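Local coordinates for effector protein Lem4 (lpg1101) (Legionella pneumophila subsp. pneumophila, PDB 6CGK) that dephosphorylates phosphotyrosine as a membrane-associated translocated effector, through the magnesium-binding haloacid dehalogenase-type phosphatase domain held in this chain, here an inactive mutant, at residues Ile68-Gln79 with Tyr100-Ile110. The protein carries 1 engineered substitution. Sequence-based numbering, arbitrary orientation.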
# COMPACT_ATOMS: atom_id res chain seq x y z
N ILE A 68 6.46 10.16 10.91
CA ILE A 68 5.39 9.17 10.93
C ILE A 68 4.31 9.45 9.90
O ILE A 68 3.47 8.57 9.65
CB ILE A 68 4.71 9.05 12.31
CG1 ILE A 68 3.81 10.24 12.58
CG2 ILE A 68 5.76 8.87 13.39
CD1 ILE A 68 2.60 9.88 13.41
N LYS A 69 4.30 10.63 9.29
CA LYS A 69 3.21 10.95 8.37
C LYS A 69 3.40 10.31 6.99
O LYS A 69 4.51 10.00 6.56
CB LYS A 69 3.08 12.46 8.21
CG LYS A 69 2.89 13.19 9.55
CD LYS A 69 2.86 14.70 9.40
CE LYS A 69 2.63 15.40 10.75
NZ LYS A 69 2.42 16.88 10.52
N ILE A 70 2.28 10.15 6.29
CA ILE A 70 2.32 9.87 4.85
C ILE A 70 3.12 10.98 4.17
O ILE A 70 2.96 12.17 4.50
CB ILE A 70 0.89 9.76 4.30
CG1 ILE A 70 0.18 8.58 4.98
CG2 ILE A 70 0.90 9.58 2.80
CD1 ILE A 70 -1.14 8.21 4.42
N THR A 71 4.05 10.60 3.31
CA THR A 71 4.90 11.64 2.77
C THR A 71 4.14 12.38 1.70
O THR A 71 3.19 11.85 1.12
CB THR A 71 6.20 11.10 2.18
OG1 THR A 71 5.91 10.42 0.96
CG2 THR A 71 6.90 10.15 3.16
N GLU A 72 4.56 13.61 1.43
CA GLU A 72 3.88 14.41 0.41
C GLU A 72 3.82 13.68 -0.93
O GLU A 72 2.76 13.61 -1.57
CB GLU A 72 4.59 15.75 0.25
CG GLU A 72 3.70 16.82 -0.34
CD GLU A 72 2.65 17.30 0.65
OE1 GLU A 72 1.44 17.23 0.33
OE2 GLU A 72 3.05 17.73 1.76
N ASN A 73 4.94 13.11 -1.37
CA ASN A 73 4.98 12.46 -2.68
C ASN A 73 4.19 11.16 -2.69
O ASN A 73 3.67 10.77 -3.74
CB ASN A 73 6.42 12.23 -3.10
CG ASN A 73 7.17 13.53 -3.35
OD1 ASN A 73 6.57 14.53 -3.72
ND2 ASN A 73 8.48 13.51 -3.16
N ALA A 74 4.11 10.46 -1.57
CA ALA A 74 3.33 9.22 -1.55
C ALA A 74 1.84 9.54 -1.60
O ALA A 74 1.06 8.83 -2.23
CB ALA A 74 3.66 8.40 -0.29
N LYS A 75 1.44 10.61 -0.91
CA LYS A 75 0.06 11.07 -0.97
C LYS A 75 -0.33 11.37 -2.41
O LYS A 75 -1.36 10.89 -2.90
CB LYS A 75 -0.10 12.32 -0.11
CG LYS A 75 -1.40 13.04 -0.27
CD LYS A 75 -1.33 14.34 0.54
CE LYS A 75 -2.69 14.96 0.83
NZ LYS A 75 -3.45 15.32 -0.40
N ASN A 76 0.48 12.18 -3.09
CA ASN A 76 0.17 12.52 -4.48
C ASN A 76 0.12 11.28 -5.36
O ASN A 76 -0.75 11.15 -6.22
CB ASN A 76 1.19 13.52 -5.01
CG ASN A 76 1.05 14.88 -4.39
OD1 ASN A 76 0.00 15.22 -3.84
ND2 ASN A 76 2.10 15.66 -4.48
N PHE A 77 1.06 10.35 -5.14
CA PHE A 77 1.06 9.10 -5.91
C PHE A 77 -0.24 8.33 -5.70
O PHE A 77 -0.88 7.91 -6.67
CB PHE A 77 2.27 8.25 -5.50
CG PHE A 77 2.34 6.91 -6.18
CD1 PHE A 77 2.93 6.78 -7.43
CD2 PHE A 77 1.84 5.78 -5.57
CE1 PHE A 77 3.00 5.55 -8.07
CE2 PHE A 77 1.92 4.53 -6.19
CZ PHE A 77 2.50 4.41 -7.45
N LEU A 78 -0.66 8.15 -4.45
CA LEU A 78 -1.89 7.41 -4.19
C LEU A 78 -3.09 8.10 -4.82
O LEU A 78 -3.97 7.45 -5.39
CB LEU A 78 -2.12 7.23 -2.70
CG LEU A 78 -1.09 6.33 -2.02
CD1 LEU A 78 -1.07 6.51 -0.47
CD2 LEU A 78 -1.39 4.87 -2.45
N GLN A 79 -3.14 9.43 -4.72
CA GLN A 79 -4.25 10.15 -5.30
C GLN A 79 -4.24 10.04 -6.82
O GLN A 79 -5.29 9.89 -7.44
CB GLN A 79 -4.21 11.61 -4.85
CG GLN A 79 -4.55 11.77 -3.40
CD GLN A 79 -4.63 13.21 -2.96
OE1 GLN A 79 -5.41 13.55 -2.08
NE2 GLN A 79 -3.79 14.06 -3.55
N TYR A 100 -5.23 1.88 11.73
CA TYR A 100 -4.20 2.92 11.68
C TYR A 100 -3.96 3.33 10.23
O TYR A 100 -3.83 4.53 9.93
CB TYR A 100 -2.91 2.41 12.32
CG TYR A 100 -1.78 3.40 12.38
CD1 TYR A 100 -1.80 4.45 13.31
CD2 TYR A 100 -0.68 3.29 11.52
CE1 TYR A 100 -0.74 5.35 13.39
CE2 TYR A 100 0.38 4.17 11.59
CZ TYR A 100 0.34 5.22 12.54
OH TYR A 100 1.39 6.10 12.65
N ILE A 101 -3.87 2.35 9.34
CA ILE A 101 -3.70 2.64 7.92
C ILE A 101 -4.85 3.47 7.41
O ILE A 101 -4.64 4.50 6.76
CB ILE A 101 -3.51 1.33 7.13
CG1 ILE A 101 -2.22 0.67 7.61
CG2 ILE A 101 -3.58 1.65 5.60
CD1 ILE A 101 -2.02 -0.82 7.07
N LYS A 102 -6.10 3.05 7.68
CA LYS A 102 -7.25 3.85 7.22
C LYS A 102 -7.23 5.25 7.80
O LYS A 102 -7.57 6.22 7.11
CB LYS A 102 -8.57 3.17 7.58
CG LYS A 102 -8.83 1.86 6.81
CD LYS A 102 -10.17 1.26 7.19
CE LYS A 102 -10.54 0.07 6.32
NZ LYS A 102 -11.81 -0.52 6.82
N ALA A 103 -6.87 5.37 9.09
CA ALA A 103 -6.84 6.68 9.71
C ALA A 103 -5.88 7.61 8.98
O ALA A 103 -6.19 8.77 8.71
CB ALA A 103 -6.45 6.55 11.20
N LEU A 104 -4.66 7.13 8.71
CA LEU A 104 -3.68 8.03 8.08
C LEU A 104 -4.13 8.41 6.67
O LEU A 104 -4.02 9.57 6.27
CB LEU A 104 -2.30 7.38 8.04
CG LEU A 104 -1.48 7.79 9.29
CD1 LEU A 104 -2.19 7.40 10.57
CD2 LEU A 104 -0.09 7.19 9.25
N LEU A 105 -4.62 7.45 5.90
CA LEU A 105 -5.20 7.80 4.60
C LEU A 105 -6.29 8.87 4.75
O LEU A 105 -6.34 9.85 3.98
CB LEU A 105 -5.75 6.54 3.94
CG LEU A 105 -4.68 5.49 3.60
CD1 LEU A 105 -5.31 4.14 3.20
CD2 LEU A 105 -3.74 6.01 2.50
N GLU A 106 -7.20 8.68 5.70
CA GLU A 106 -8.26 9.67 5.91
C GLU A 106 -7.73 11.03 6.32
O GLU A 106 -8.23 12.07 5.88
CB GLU A 106 -9.27 9.14 6.93
CG GLU A 106 -10.10 8.01 6.34
CD GLU A 106 -10.70 7.08 7.37
OE1 GLU A 106 -10.48 7.30 8.60
OE2 GLU A 106 -11.36 6.11 6.93
N PHE A 107 -6.74 11.06 7.23
CA PHE A 107 -6.14 12.32 7.64
C PHE A 107 -5.58 13.10 6.46
O PHE A 107 -5.50 14.32 6.52
CB PHE A 107 -4.98 12.07 8.63
CG PHE A 107 -5.37 11.42 9.94
CD1 PHE A 107 -6.65 11.52 10.47
CD2 PHE A 107 -4.41 10.70 10.64
CE1 PHE A 107 -6.97 10.91 11.71
CE2 PHE A 107 -4.71 10.11 11.90
CZ PHE A 107 -5.99 10.20 12.41
N GLU A 108 -5.11 12.39 5.43
CA GLU A 108 -4.54 13.02 4.25
C GLU A 108 -5.56 13.18 3.12
O GLU A 108 -5.18 13.57 2.01
CB GLU A 108 -3.34 12.20 3.77
CG GLU A 108 -2.28 12.01 4.85
CD GLU A 108 -1.41 13.23 5.00
OE1 GLU A 108 -1.49 14.09 4.10
OE2 GLU A 108 -0.65 13.35 6.00
N ASN A 109 -6.83 12.87 3.38
CA ASN A 109 -7.89 13.04 2.39
C ASN A 109 -7.62 12.20 1.14
O ASN A 109 -7.87 12.64 0.00
CB ASN A 109 -8.10 14.52 2.04
CG ASN A 109 -9.48 14.81 1.46
OD1 ASN A 109 -10.44 14.06 1.68
ND2 ASN A 109 -9.59 15.90 0.73
N ILE A 110 -7.11 11.00 1.37
CA ILE A 110 -6.91 10.00 0.32
C ILE A 110 -8.05 9.00 0.37
O ILE A 110 -8.30 8.38 1.40
CB ILE A 110 -5.57 9.28 0.49
CG1 ILE A 110 -4.42 10.27 0.38
CG2 ILE A 110 -5.44 8.16 -0.58
CD1 ILE A 110 -3.13 9.74 0.99
O HOH W 1 3.17 6.16 10.77
O HOH W 2 1.32 13.82 2.90
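The Lys75 side chain slants across Glu108 and Ile110 at the end of 100-110, and nearly every atom of it meets something there. CB and CG rest on Ile110, with Lys75 CG 3.9 Å from Ile110 CD1. Lys75 CD then passes Glu108, 3.6 Å from OE1, and Lys75 CE comes to 3.1 Å from the backbone Glu108 O. A bend in the last torsion (chi4 -61°) turns the ammonium back to its own helix, where Lys75 NZ donates to Gln79 OE1 at 3.1 Å, arriving above the carbonyl plane. The charged atoms of Lys75 and Glu108 stay apart, so any attraction is probably long-range; Glu108 OE2 is instead hydrogen-bonded to Tyr61 OH, and OE1 takes a weak bond from a water that also donates to Ile70 O. Ile70 supplies the apolar centre: its CD1 sits over the last helical turn, 3.7 Å from Leu104 O, and also touches Leu105 CD2, while its CB packs on Glu108 CG. From helix 72-82, Leu78 CD1 meets Leu105 CD2, and its CB meets Ile110 CG2. A Schellman motif with Asn109 at C-prime (phi 60°) ends the second helix and carries Ile110 back against helix 72-82. At the far end, a water joins Ile68 O to Tyr100 OH. The contact thus joins helix 72-82 and the loop before it to the end of helix 98-107 and the residues that follow, the two helices preceding and following strand 89-93 of the Rossmann-like parallel sheet; helix 40-46 covers Tyr100 and helix 188-198 flanks Phe77.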